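Local atomic coordinates of RagB/SusD family nutrient uptake outer membrane protein (Bacteroides thetaiotaomicron, PDB entry 7KV2), a protein that probably binds beta-glucan at the cell surface and helps take it up, as an outer-membrane protein of the SusD family. Residues 206-209 with 210-213; 478-481 with 482-486; 412-415 with 416-420; 306-309 with 310-314; 332-336 with 337-341. All coordinates share one frame; numbering follows the deposited sequence.

In the fold
The five contacts are local turns, a helix N-cap and a helix C-terminal end spread over a largely helical SusD-family chain. Contact 1 lies in the loop between helices 183-200 and 217-231, and the side chain of R206 is about 9 Å from the bound sodium ion, whose site is made by I248, S250, Y253 and Y405. Contact 3 ends helix 405-417, which starts at Y405; the side chain of A412 is about 11 Å from the ion. Contacts 4 and 5 follow each other closely in sequence, with nearest atoms about 9 Å apart. Contacts 1 and 2 lie on opposite sides of the chain's centre, their own centres 44 Å apart; so do contacts 3 and 4, at 45 Å.

Contact 1 of 5, residues 206-209 with 210-213; sequences REDS and ENYG
Two nitrogens of R206 converge on the phenolic oxygen of Y212: NE and NH2 both donate to OH, the NE bond at 2.8 Å, and the oxygen lies in the guanidinium plane. The two flat groups stand almost perpendicular, 89° apart. R206 reaches this far because its chain is extended from CG to NE. A phenylalanine here in place of Y212 would probably leave NE of R206 without this acceptor. Further hydrogen bonds close the turn: N211 N donates to D208 O at 3.1 Å, and N211 ND2 meets the syn lone pair of D208 OD1 at 3.0 Å. In van der Waals contact, D208 O sits over one face of the Y212 ring, toward its rim, and E207 CB touches CD1 of Y212 at 3.8 Å. Outside the segments, Y212 stacks with W269, and R206 also bonds the carbonyls of Q252 and S270. This is a tight surface loop between two helices, tied by an arginine-tyrosine pair near the sodium site.

Contact 2 of 5, residues 478-481 with 482-486; sequences VPDA and YGYRT
The backbone folds back on itself through a type I beta turn from D480 to G483, and D480 N donates to R485 O at 3.1 Å across the base of the loop. G483 N gives D480 O a weak bond, while the carboxylate of D480 points into the loop, forms an Asx turn with Y482 N two residues on, and collects further backbone N-H groups. CG lies between the backbone N and the carbonyl carbon, chi1 55°, which folds the carboxylate back over the residues that follow. D480 OD1 accepts twice, from Y482 N at 2.8 Å on its anti lone pair and from Y484 N at 3.0 Å on its syn lone pair. OD2 takes R485 N on the syn side, 28° out of the carboxylate plane. Three amides would therefore help stabilise the negative charge. CB of Y482 lies over one face of the Y484 ring, toward the rim, and both tyrosine rings meet W82 edge-to-face; the Y482 hydroxyl bonds E327. The R485 guanidinium turns away from D480 to bond the carbonyls of M98 and A78, which fastens the loop to the body of the protein. P479 CA makes a CA-H...O contact with R485 O. One water donates to both D480 O and R485 O, and another, in the plane of the R485 guanidinium, accepts from NH1 and donates to V478 O at 2.8 Å.

Contact 3 of 5, residues 412-415 with 416-420; sequences AAEL and ITRGA
R418 and E414, one helical turn apart, lie side by side and point the same way. Followed outward, R418 CB rests 3.5 Å from E414 O, and CG comes to 3.3 Å from the same carbonyl oxygen. CD passes within 4.0 Å of E414 OE2, where the extended chain delivers the charged end. R418 NE and NH2 then both donate to E414 OE2, each at 2.9 Å, in a salt bridge. OE2 lies in the guanidinium plane, yet the carboxylate is turned 54° against it: NE uses the anti lone pair, whereas NH2 meets the oxygen 32° out of the carboxylate plane. E414 arrives there with CG anti to the backbone N, chi1 -177°, and an extended chain. R469 forms a second salt bridge with OE2, so this one oxygen carries two arginines.

The helix ends just after this, in a Schellman motif. G419, at positive phi, is its C-prime residue; G419 N bonds I416 O, and A420 N reaches back to L415 O at 2.9 Å. The apolar part closes with A420 CB against L415 CB at 4.1 Å. The end of helix 405-417 is held between three others: E414 and T417 face helix 446-456, L415 and I416 meet helix 237-249, and A413, I416 and T417 pack on A425 at the start of helix 425-435.

Contact 4 of 5, residues 306-309 with 310-314; sequences YIWP and NGTDN
With CG opposite the backbone N (chi1 -180°), the indole of W308 lies beside the turn that follows, its N-H edge aimed at T312. W308 NE1 donates to T312 O at 3.1 Å, with an N-H...O angle of 144°, and the oxygen lies in the indole plane. W308 CZ2 touches T312 CG2 at 3.9 Å, while P309 CD lies over one indole face, toward the rim. The backbone makes a type II beta turn from P309 to T312, closed by T312 N to P309 O at 3.0 Å; G311 takes the positive phi. Replacing W308 with a leucine would probably leave T312 O without this donor and open a gap beside the proline ring. Outside the turn, W308 meets W344 edge-to-face and packs on helix 346-355. The indole is thus buried while its one polar atom is satisfied by a carbonyl of the turn.

Contact 5 of 5, residues 332-336 with 337-341; sequences YSNND and TRRNA
One face of the Y332 ring is covered by the backbone of R338 and R339 at a helix N-cap, where D336 comes right before helix 337-342: R339 CA stands over the ring, 3.9 Å from the Y332 centroid, a CH-pi contact, and R338 C lies over the same face nearer the rim. At the ring edge, in its plane, sits D336 OD2. The R338 guanidinium has the carboxylate of D336 at its edge, the two planes 30° apart. The R339 guanidinium has N334 over one face and a water at its edge, in plane. D336 OD1 accepts R338 N at 3.0 Å, the capping bond. The same carboxylate forms a side-on salt bridge with R338, NE to the syn lone pair of D336 OD1 and NH2 to D336 OD2 at 2.9 Å, the latter nearly straight at 164°. OD1 thus holds two donors. The helix N-terminus and the arginine would probably both favour the charged carboxylate, while NH1 of R338 turns to E452 and E456.

R339 slides past Y332 in the opposite direction, R339 CB 3.5 Å from Y332 CB. A bend at chi3 brings NH1 alongside N334 in the S333-D336 type I beta turn. There R339 NH1 donates to N334 OD1 at 3.1 Å, and also to the edge water, which itself donates to Y332 O at 2.7 Å.

Contact 1 of 5, residues 206-209 with 210-213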
loop_
_atom_site.group_PDB
_atom_site.type_symbol
_atom_site.label_atom_id
_atom_site.label_comp_id
_atom_site.label_asym_id
_atom_site.label_seq_id
_atom_site.Cartn_x
_atom_site.Cartn_y
_atom_site.Cartn_z
ATOM N N ARG A 206 -7.456 -5.497 18.297
ATOM C CA ARG A 206 -8.140 -5.937 17.046
ATOM C C ARG A 206 -9.579 -5.436 17.081
ATOM O O ARG A 206 -10.201 -5.469 18.150
ATOM C CB ARG A 206 -8.116 -7.458 16.911
ATOM C CG ARG A 206 -8.516 -7.989 15.547
ATOM C CD ARG A 206 -8.464 -9.494 15.364
ATOM N NE ARG A 206 -9.064 -9.708 14.052
ATOM C CZ ARG A 206 -8.415 -10.031 12.947
ATOM N NH1 ARG A 206 -7.157 -10.458 12.978
ATOM N NH2 ARG A 206 -9.102 -10.052 11.814
ATOM N N GLU A 207 -10.133 -5.072 15.932
ATOM C CA GLU A 207 -11.558 -4.701 15.849
ATOM C C GLU A 207 -12.463 -5.923 15.733
ATOM O O GLU A 207 -11.962 -7.042 15.654
ATOM C CB GLU A 207 -11.735 -3.716 14.709
ATOM C CG GLU A 207 -11.689 -2.269 15.198
ATOM C CD GLU A 207 -12.779 -1.873 16.184
ATOM O OE1 GLU A 207 -13.663 -2.729 16.497
ATOM O OE2 GLU A 207 -12.728 -0.719 16.678
ATOM N N ASP A 208 -13.776 -5.675 15.763
ATOM C CA ASP A 208 -14.830 -6.681 15.520
ATOM C C ASP A 208 -15.418 -6.463 14.122
ATOM O O ASP A 208 -14.989 -5.541 13.413
ATOM C CB ASP A 208 -15.908 -6.658 16.611
ATOM C CG ASP A 208 -16.650 -5.330 16.739
ATOM O OD1 ASP A 208 -16.815 -4.646 15.755
ATOM O OD2 ASP A 208 -17.004 -4.979 17.868
ATOM N N SER A 209 -16.323 -7.351 13.730
ATOM C CA SER A 209 -16.919 -7.390 12.376
ATOM C C SER A 209 -17.620 -6.090 12.034
ATOM O O SER A 209 -17.605 -5.773 10.863
ATOM C CB SER A 209 -17.894 -8.493 12.209
ATOM O OG SER A 209 -17.184 -9.695 12.111
ATOM N N GLU A 210 -18.242 -5.455 13.008
ATOM C CA GLU A 210 -18.991 -4.177 12.861
ATOM C C GLU A 210 -18.022 -3.019 12.546
ATOM O O GLU A 210 -18.459 -2.046 11.910
ATOM C CB GLU A 210 -19.763 -3.867 14.155
ATOM C CG GLU A 210 -20.796 -4.921 14.536
ATOM C CD GLU A 210 -21.729 -5.309 13.399
ATOM O OE1 GLU A 210 -22.407 -4.406 12.849
ATOM O OE2 GLU A 210 -21.751 -6.509 13.031
ATOM N N ASN A 211 -16.769 -3.068 12.979
ATOM C CA ASN A 211 -15.906 -1.861 12.908
ATOM C C ASN A 211 -14.575 -2.104 12.186
ATOM O O ASN A 211 -13.693 -1.227 12.326
ATOM C CB ASN A 211 -15.659 -1.368 14.333
ATOM C CG ASN A 211 -16.954 -0.935 14.996
ATOM O OD1 ASN A 211 -17.547 0.039 14.571
ATOM N ND2 ASN A 211 -17.435 -1.702 15.958
ATOM N N TYR A 212 -14.391 -3.213 11.444
ATOM C CA TYR A 212 -13.105 -3.443 10.736
ATOM C C TYR A 212 -12.875 -2.236 9.816
ATOM O O TYR A 212 -13.822 -1.804 9.135
ATOM C CB TYR A 212 -13.081 -4.784 9.980
ATOM C CG TYR A 212 -12.734 -5.989 10.824
ATOM C CD1 TYR A 212 -11.650 -5.981 11.686
ATOM C CD2 TYR A 212 -13.489 -7.155 10.746
ATOM C CE1 TYR A 212 -11.294 -7.092 12.440
ATOM C CE2 TYR A 212 -13.147 -8.268 11.489
ATOM C CZ TYR A 212 -12.037 -8.257 12.315
ATOM O OH TYR A 212 -11.689 -9.379 13.032
ATOM N N GLY A 213 -11.648 -1.724 9.818
ATOM C CA GLY A 213 -11.251 -0.503 9.093
ATOM C C GLY A 213 -10.889 0.609 10.062
ATOM O O GLY A 213 -10.214 1.550 9.644
#

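Contact 2 of 5, residues 478-481 with 482-486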
loop_
_atom_site.group_PDB
_atom_site.type_symbol
_atom_site.label_atom_id
_atom_site.label_comp_id
_atom_site.label_asym_id
_atom_site.label_seq_id
_atom_site.Cartn_x
_atom_site.Cartn_y
_atom_site.Cartn_z
ATOM N N VAL A 478 18.999 -0.907 -11.586
ATOM C CA VAL A 478 19.962 -0.553 -12.673
ATOM C C VAL A 478 19.300 -0.819 -14.018
ATOM O O VAL A 478 18.244 -1.469 -14.076
ATOM C CB VAL A 478 21.286 -1.336 -12.514
ATOM C CG1 VAL A 478 21.961 -0.997 -11.207
ATOM C CG2 VAL A 478 21.111 -2.843 -12.646
ATOM N N PRO A 479 19.880 -0.318 -15.141
ATOM C CA PRO A 479 19.287 -0.533 -16.458
ATOM C C PRO A 479 19.075 -2.025 -16.739
ATOM O O PRO A 479 19.913 -2.854 -16.363
ATOM C CB PRO A 479 20.275 0.164 -17.407
ATOM C CG PRO A 479 20.856 1.262 -16.527
ATOM C CD PRO A 479 21.069 0.570 -15.201
ATOM N N ASP A 480 17.945 -2.352 -17.372
ATOM C CA ASP A 480 17.589 -3.745 -17.710
ATOM C C ASP A 480 17.947 -4.034 -19.171
ATOM O O ASP A 480 18.195 -3.098 -19.960
ATOM C CB ASP A 480 16.109 -4.054 -17.420
ATOM C CG ASP A 480 15.187 -3.089 -18.128
ATOM O OD1 ASP A 480 15.141 -3.132 -19.374
ATOM O OD2 ASP A 480 14.524 -2.274 -17.423
ATOM N N ALA A 481 17.898 -5.307 -19.508
ATOM C CA ALA A 481 18.192 -5.840 -20.852
ATOM C C ALA A 481 17.022 -5.594 -21.805
ATOM O O ALA A 481 17.166 -5.922 -23.005
ATOM C CB ALA A 481 18.541 -7.321 -20.760
ATOM N N TYR A 482 15.899 -5.028 -21.359
ATOM C CA TYR A 482 14.733 -4.745 -22.239
ATOM C C TYR A 482 14.812 -3.319 -22.796
ATOM O O TYR A 482 14.024 -2.994 -23.683
ATOM C CB TYR A 482 13.419 -4.896 -21.462
ATOM C CG TYR A 482 13.185 -6.301 -20.955
ATOM C CD1 TYR A 482 13.714 -6.736 -19.755
ATOM C CD2 TYR A 482 12.458 -7.204 -21.706
ATOM C CE1 TYR A 482 13.524 -8.033 -19.301
ATOM C CE2 TYR A 482 12.248 -8.505 -21.272
ATOM C CZ TYR A 482 12.791 -8.921 -20.063
ATOM O OH TYR A 482 12.569 -10.198 -19.620
ATOM N N GLY A 483 15.682 -2.490 -22.235
ATOM C CA GLY A 483 15.710 -1.054 -22.553
ATOM C C GLY A 483 14.552 -0.284 -21.941
ATOM O O GLY A 483 14.251 0.803 -22.445
ATOM N N TYR A 484 13.889 -0.827 -20.914
ATOM C CA TYR A 484 12.744 -0.170 -20.238
ATOM C C TYR A 484 13.299 0.799 -19.213
ATOM O O TYR A 484 13.142 1.995 -19.410
ATOM C CB TYR A 484 11.818 -1.218 -19.631
ATOM C CG TYR A 484 11.135 -2.130 -20.612
ATOM C CD1 TYR A 484 10.863 -1.760 -21.920
ATOM C CD2 TYR A 484 10.686 -3.381 -20.182
ATOM C CE1 TYR A 484 10.233 -2.633 -22.792
ATOM C CE2 TYR A 484 10.043 -4.243 -21.038
ATOM C CZ TYR A 484 9.810 -3.864 -22.342
ATOM O OH TYR A 484 9.138 -4.745 -23.131
ATOM N N ARG A 485 13.942 0.308 -18.157
ATOM C CA ARG A 485 14.691 1.192 -17.254
ATOM C C ARG A 485 16.074 1.437 -17.893
ATOM O O ARG A 485 16.782 0.441 -18.192
ATOM C CB ARG A 485 14.801 0.560 -15.879
ATOM C CG ARG A 485 15.595 1.400 -14.897
ATOM C CD ARG A 485 15.488 0.886 -13.476
ATOM N NE ARG A 485 14.165 1.218 -12.926
ATOM C CZ ARG A 485 13.440 0.416 -12.139
ATOM N NH1 ARG A 485 13.856 -0.800 -11.864
ATOM N NH2 ARG A 485 12.257 0.818 -11.690
ATOM N N THR A 486 16.417 2.706 -18.116
ATOM C CA THR A 486 17.677 3.124 -18.781
ATOM C C THR A 486 18.547 3.910 -17.808
ATOM O O THR A 486 19.701 4.191 -18.177
ATOM C CB THR A 486 17.407 3.941 -20.049
ATOM O OG1 THR A 486 16.717 5.128 -19.678
ATOM C CG2 THR A 486 16.651 3.173 -21.105
HETATM O O HOH W 1 16.096 -2.412 -12.635
HETATM O O HOH W 2 18.216 -0.394 -20.411
#

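Contact 3 of 5, residues 412-415 with 416-420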
loop_
_atom_site.group_PDB
_atom_site.type_symbol
_atom_site.label_atom_id
_atom_site.label_comp_id
_atom_site.label_asym_id
_atom_site.label_seq_id
_atom_site.Cartn_x
_atom_site.Cartn_y
_atom_site.Cartn_z
ATOM N N ALA A 412 9.948 -8.285 13.106
ATOM C CA ALA A 412 10.547 -8.806 14.361
ATOM C C ALA A 412 11.864 -9.534 14.039
ATOM O O ALA A 412 12.866 -9.253 14.673
ATOM C CB ALA A 412 9.568 -9.689 15.088
ATOM N N ALA A 413 11.884 -10.462 13.081
ATOM C CA ALA A 413 13.133 -11.149 12.669
ATOM C C ALA A 413 14.216 -10.095 12.366
ATOM O O ALA A 413 15.358 -10.193 12.892
ATOM C CB ALA A 413 12.873 -12.039 11.482
ATOM N N GLU A 414 13.924 -9.112 11.528
ATOM C CA GLU A 414 14.943 -8.125 11.092
ATOM C C GLU A 414 15.440 -7.338 12.310
ATOM O O GLU A 414 16.654 -7.137 12.419
ATOM C CB GLU A 414 14.380 -7.149 10.064
ATOM C CG GLU A 414 15.404 -6.187 9.557
ATOM C CD GLU A 414 14.956 -5.275 8.442
ATOM O OE1 GLU A 414 13.927 -5.605 7.780
ATOM O OE2 GLU A 414 15.670 -4.258 8.200
ATOM N N LEU A 415 14.527 -6.865 13.155
ATOM C CA LEU A 415 14.879 -6.030 14.338
ATOM C C LEU A 415 15.759 -6.858 15.296
ATOM O O LEU A 415 16.775 -6.304 15.783
ATOM C CB LEU A 415 13.607 -5.502 15.011
ATOM C CG LEU A 415 12.869 -4.436 14.208
ATOM C CD1 LEU A 415 11.511 -4.102 14.809
ATOM C CD2 LEU A 415 13.715 -3.198 14.070
ATOM N N ILE A 416 15.423 -8.120 15.522
ATOM C CA ILE A 416 16.246 -9.042 16.365
ATOM C C ILE A 416 17.634 -9.141 15.720
ATOM O O ILE A 416 18.658 -8.910 16.420
ATOM C CB ILE A 416 15.588 -10.420 16.577
ATOM C CG1 ILE A 416 14.268 -10.311 17.348
ATOM C CG2 ILE A 416 16.555 -11.401 17.249
ATOM C CD1 ILE A 416 13.375 -11.507 17.187
ATOM N N THR A 417 17.687 -9.402 14.414
ATOM C CA THR A 417 18.969 -9.589 13.715
ATOM C C THR A 417 19.787 -8.303 13.777
ATOM O O THR A 417 21.023 -8.422 13.744
ATOM C CB THR A 417 18.759 -10.094 12.293
ATOM O OG1 THR A 417 18.265 -11.420 12.478
ATOM C CG2 THR A 417 20.035 -10.084 11.481
ATOM N N ARG A 418 19.155 -7.134 13.841
ATOM C CA ARG A 418 19.865 -5.827 13.859
ATOM C C ARG A 418 20.291 -5.491 15.302
ATOM O O ARG A 418 20.784 -4.384 15.504
ATOM C CB ARG A 418 19.009 -4.676 13.322
ATOM C CG ARG A 418 18.754 -4.717 11.826
ATOM C CD ARG A 418 18.110 -3.445 11.306
ATOM N NE ARG A 418 17.870 -3.556 9.878
ATOM C CZ ARG A 418 18.774 -3.418 8.924
ATOM N NH1 ARG A 418 20.045 -3.152 9.198
ATOM N NH2 ARG A 418 18.405 -3.571 7.670
ATOM N N GLY A 419 20.095 -6.398 16.256
ATOM C CA GLY A 419 20.546 -6.233 17.648
ATOM C C GLY A 419 19.569 -5.426 18.485
ATOM O O GLY A 419 19.999 -4.878 19.493
ATOM N N ALA A 420 18.274 -5.395 18.142
ATOM C CA ALA A 420 17.262 -4.618 18.901
ATOM C C ALA A 420 16.884 -5.358 20.182
ATOM O O ALA A 420 16.305 -4.710 21.067
ATOM C CB ALA A 420 16.032 -4.336 18.073
#

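Contact 4 of 5, residues 306-309 with 310-314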
loop_
_atom_site.group_PDB
_atom_site.type_symbol
_atom_site.label_atom_id
_atom_site.label_comp_id
_atom_site.label_asym_id
_atom_site.label_seq_id
_atom_site.Cartn_x
_atom_site.Cartn_y
_atom_site.Cartn_z
ATOM N N TYR A 306 -5.743 -6.266 -21.118
ATOM C CA TYR A 306 -6.551 -5.449 -22.040
ATOM C C TYR A 306 -7.328 -6.369 -22.992
ATOM O O TYR A 306 -6.715 -7.261 -23.664
ATOM C CB TYR A 306 -5.611 -4.493 -22.777
ATOM C CG TYR A 306 -6.300 -3.351 -23.493
ATOM C CD1 TYR A 306 -7.124 -2.477 -22.823
ATOM C CD2 TYR A 306 -6.061 -3.124 -24.852
ATOM C CE1 TYR A 306 -7.712 -1.394 -23.464
ATOM C CE2 TYR A 306 -6.628 -2.045 -25.498
ATOM C CZ TYR A 306 -7.433 -1.173 -24.803
ATOM O OH TYR A 306 -7.999 -0.109 -25.424
ATOM N N ILE A 307 -8.645 -6.166 -23.023
ATOM C CA ILE A 307 -9.624 -6.895 -23.876
ATOM C C ILE A 307 -9.440 -8.406 -23.672
ATOM O O ILE A 307 -9.527 -9.209 -24.643
ATOM C CB ILE A 307 -9.560 -6.459 -25.338
ATOM C CG1 ILE A 307 -9.256 -4.954 -25.446
ATOM C CG2 ILE A 307 -10.853 -6.838 -26.034
ATOM C CD1 ILE A 307 -9.146 -4.458 -26.878
ATOM N N TRP A 308 -9.207 -8.786 -22.415
ATOM C CA TRP A 308 -9.371 -10.200 -21.977
ATOM C C TRP A 308 -10.806 -10.637 -22.256
ATOM O O TRP A 308 -11.747 -9.877 -22.037
ATOM C CB TRP A 308 -9.033 -10.326 -20.490
ATOM C CG TRP A 308 -9.166 -11.721 -19.973
ATOM C CD1 TRP A 308 -10.221 -12.230 -19.281
ATOM C CD2 TRP A 308 -8.221 -12.788 -20.126
ATOM N NE1 TRP A 308 -9.961 -13.532 -18.940
ATOM C CE2 TRP A 308 -8.764 -13.915 -19.464
ATOM C CE3 TRP A 308 -6.943 -12.894 -20.674
ATOM C CZ2 TRP A 308 -8.093 -15.135 -19.417
ATOM C CZ3 TRP A 308 -6.276 -14.095 -20.609
ATOM C CH2 TRP A 308 -6.866 -15.213 -20.018
ATOM N N PRO A 309 -11.023 -11.877 -22.745
ATOM C CA PRO A 309 -12.384 -12.421 -22.797
ATOM C C PRO A 309 -12.957 -12.701 -21.384
ATOM O O PRO A 309 -12.709 -13.757 -20.828
ATOM C CB PRO A 309 -12.170 -13.669 -23.657
ATOM C CG PRO A 309 -10.740 -14.098 -23.373
ATOM C CD PRO A 309 -9.989 -12.784 -23.271
ATOM N N ASN A 310 -13.719 -11.742 -20.876
ATOM C CA ASN A 310 -14.411 -11.749 -19.562
ATOM C C ASN A 310 -14.993 -13.149 -19.270
ATOM O O ASN A 310 -15.762 -13.705 -20.103
ATOM C CB ASN A 310 -15.476 -10.662 -19.504
ATOM C CG ASN A 310 -14.931 -9.310 -19.129
ATOM O OD1 ASN A 310 -13.718 -9.149 -18.981
ATOM N ND2 ASN A 310 -15.827 -8.349 -18.983
ATOM N N GLY A 311 -14.636 -13.687 -18.116
ATOM C CA GLY A 311 -15.138 -14.975 -17.597
ATOM C C GLY A 311 -14.216 -16.127 -17.895
ATOM O O GLY A 311 -14.312 -17.148 -17.161
ATOM N N THR A 312 -13.338 -16.023 -18.905
ATOM C CA THR A 312 -12.321 -17.056 -19.199
ATOM C C THR A 312 -11.396 -17.209 -17.975
ATOM O O THR A 312 -10.804 -16.182 -17.518
ATOM C CB THR A 312 -11.580 -16.764 -20.508
ATOM O OG1 THR A 312 -12.542 -16.719 -21.566
ATOM C CG2 THR A 312 -10.550 -17.806 -20.862
ATOM N N ASP A 313 -11.330 -18.409 -17.395
ATOM C CA ASP A 313 -10.563 -18.664 -16.144
ATOM C C ASP A 313 -11.072 -17.738 -15.024
ATOM O O ASP A 313 -10.312 -17.504 -14.048
ATOM C CB ASP A 313 -9.048 -18.503 -16.395
ATOM C CG ASP A 313 -8.181 -19.151 -15.323
ATOM O OD1 ASP A 313 -8.586 -20.205 -14.821
ATOM O OD2 ASP A 313 -7.126 -18.572 -14.942
ATOM N N ASN A 314 -12.347 -17.303 -15.066
ATOM C CA ASN A 314 -12.974 -16.483 -14.007
ATOM C C ASN A 314 -12.143 -15.221 -13.772
ATOM O O ASN A 314 -12.155 -14.714 -12.674
ATOM C CB ASN A 314 -13.145 -17.248 -12.696
ATOM C CG ASN A 314 -14.256 -18.279 -12.797
ATOM O OD1 ASN A 314 -14.134 -19.352 -12.225
ATOM N ND2 ASN A 314 -15.350 -17.943 -13.457
#

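Contact 5 of 5, residues 332-336 with 337-341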
loop_
_atom_site.group_PDB
_atom_site.type_symbol
_atom_site.label_atom_id
_atom_site.label_comp_id
_atom_site.label_asym_id
_atom_site.label_seq_id
_atom_site.Cartn_x
_atom_site.Cartn_y
_atom_site.Cartn_z
ATOM N N TYR A 332 10.891 -17.450 -8.000
ATOM C CA TYR A 332 10.205 -18.421 -7.113
ATOM C C TYR A 332 10.622 -19.864 -7.404
ATOM O O TYR A 332 10.684 -20.260 -8.572
ATOM C CB TYR A 332 8.675 -18.337 -7.255
ATOM C CG TYR A 332 8.106 -17.066 -6.677
ATOM C CD1 TYR A 332 7.940 -16.900 -5.303
ATOM C CD2 TYR A 332 7.856 -15.967 -7.496
ATOM C CE1 TYR A 332 7.451 -15.702 -4.767
ATOM C CE2 TYR A 332 7.347 -14.792 -6.971
ATOM C CZ TYR A 332 7.171 -14.633 -5.597
ATOM O OH TYR A 332 6.741 -13.418 -5.079
ATOM N N SER A 333 10.777 -20.638 -6.338
ATOM C CA SER A 333 10.776 -22.122 -6.386
ATOM C C SER A 333 9.392 -22.626 -6.843
ATOM O O SER A 333 8.371 -21.959 -6.580
ATOM C CB SER A 333 11.247 -22.648 -5.056
ATOM O OG SER A 333 10.831 -23.971 -4.848
ATOM N N ASN A 334 9.347 -23.746 -7.587
ATOM C CA ASN A 334 8.125 -24.419 -8.118
ATOM C C ASN A 334 7.081 -24.724 -7.029
ATOM O O ASN A 334 5.881 -24.787 -7.348
ATOM C CB ASN A 334 8.440 -25.799 -8.737
ATOM C CG ASN A 334 9.148 -25.691 -10.060
ATOM O OD1 ASN A 334 8.801 -24.846 -10.888
ATOM N ND2 ASN A 334 10.158 -26.523 -10.250
ATOM N N ASN A 335 7.511 -24.948 -5.808
ATOM C CA ASN A 335 6.595 -25.309 -4.692
ATOM C C ASN A 335 6.350 -24.095 -3.776
ATOM O O ASN A 335 5.712 -24.290 -2.726
ATOM C CB ASN A 335 7.164 -26.466 -3.882
ATOM C CG ASN A 335 8.506 -26.078 -3.317
ATOM O OD1 ASN A 335 9.318 -25.500 -4.033
ATOM N ND2 ASN A 335 8.726 -26.363 -2.057
ATOM N N ASP A 336 6.827 -22.900 -4.142
ATOM C CA ASP A 336 6.445 -21.655 -3.443
ATOM C C ASP A 336 5.021 -21.306 -3.912
ATOM O O ASP A 336 4.843 -20.915 -5.138
ATOM C CB ASP A 336 7.465 -20.547 -3.685
ATOM C CG ASP A 336 7.345 -19.378 -2.734
ATOM O OD1 ASP A 336 6.159 -19.028 -2.363
ATOM O OD2 ASP A 336 8.414 -18.825 -2.343
ATOM N N THR A 337 4.040 -21.415 -3.018
ATOM C CA THR A 337 2.611 -21.138 -3.355
ATOM C C THR A 337 2.449 -19.657 -3.766
ATOM O O THR A 337 1.415 -19.309 -4.393
ATOM C CB THR A 337 1.662 -21.489 -2.203
ATOM O OG1 THR A 337 2.022 -20.681 -1.066
ATOM C CG2 THR A 337 1.689 -22.977 -1.901
ATOM N N ARG A 338 3.368 -18.803 -3.327
ATOM C CA ARG A 338 3.307 -17.348 -3.645
ATOM C C ARG A 338 3.507 -17.113 -5.143
ATOM O O ARG A 338 3.105 -16.039 -5.629
ATOM C CB ARG A 338 4.305 -16.558 -2.823
ATOM C CG ARG A 338 4.055 -16.704 -1.336
ATOM C CD ARG A 338 5.104 -15.995 -0.541
ATOM N NE ARG A 338 6.389 -16.720 -0.605
ATOM C CZ ARG A 338 7.383 -16.588 0.271
ATOM N NH1 ARG A 338 7.291 -15.745 1.295
ATOM N NH2 ARG A 338 8.473 -17.340 0.119
ATOM N N ARG A 339 4.155 -18.025 -5.858
ATOM C CA ARG A 339 4.484 -17.777 -7.270
ATOM C C ARG A 339 3.155 -17.624 -8.018
ATOM O O ARG A 339 2.969 -16.599 -8.690
ATOM C CB ARG A 339 5.289 -18.908 -7.905
ATOM C CG ARG A 339 5.689 -18.601 -9.334
ATOM C CD ARG A 339 6.556 -19.699 -9.923
ATOM N NE ARG A 339 5.688 -20.834 -10.245
ATOM C CZ ARG A 339 6.121 -21.964 -10.769
ATOM N NH1 ARG A 339 7.402 -22.097 -11.040
ATOM N NH2 ARG A 339 5.274 -22.945 -11.050
ATOM N N ASN A 340 2.267 -18.615 -7.950
ATOM C CA ASN A 340 0.996 -18.523 -8.711
ATOM C C ASN A 340 0.012 -17.549 -8.058
ATOM O O ASN A 340 -0.809 -16.957 -8.822
ATOM C CB ASN A 340 0.412 -19.905 -9.011
ATOM C CG ASN A 340 1.356 -20.726 -9.862
ATOM O OD1 ASN A 340 2.424 -20.261 -10.268
ATOM N ND2 ASN A 340 1.004 -21.981 -10.063
ATOM N N ALA A 341 0.139 -17.276 -6.753
ATOM C CA ALA A 341 -0.763 -16.333 -6.073
ATOM C C ALA A 341 -0.368 -14.896 -6.448
ATOM O O ALA A 341 -1.177 -13.980 -6.222
ATOM C CB ALA A 341 -0.701 -16.490 -4.591
HETATM O O HOH W 3 9.546 -20.014 -10.996
HETATM O O HOH W 4 2.789 -21.261 -6.902
#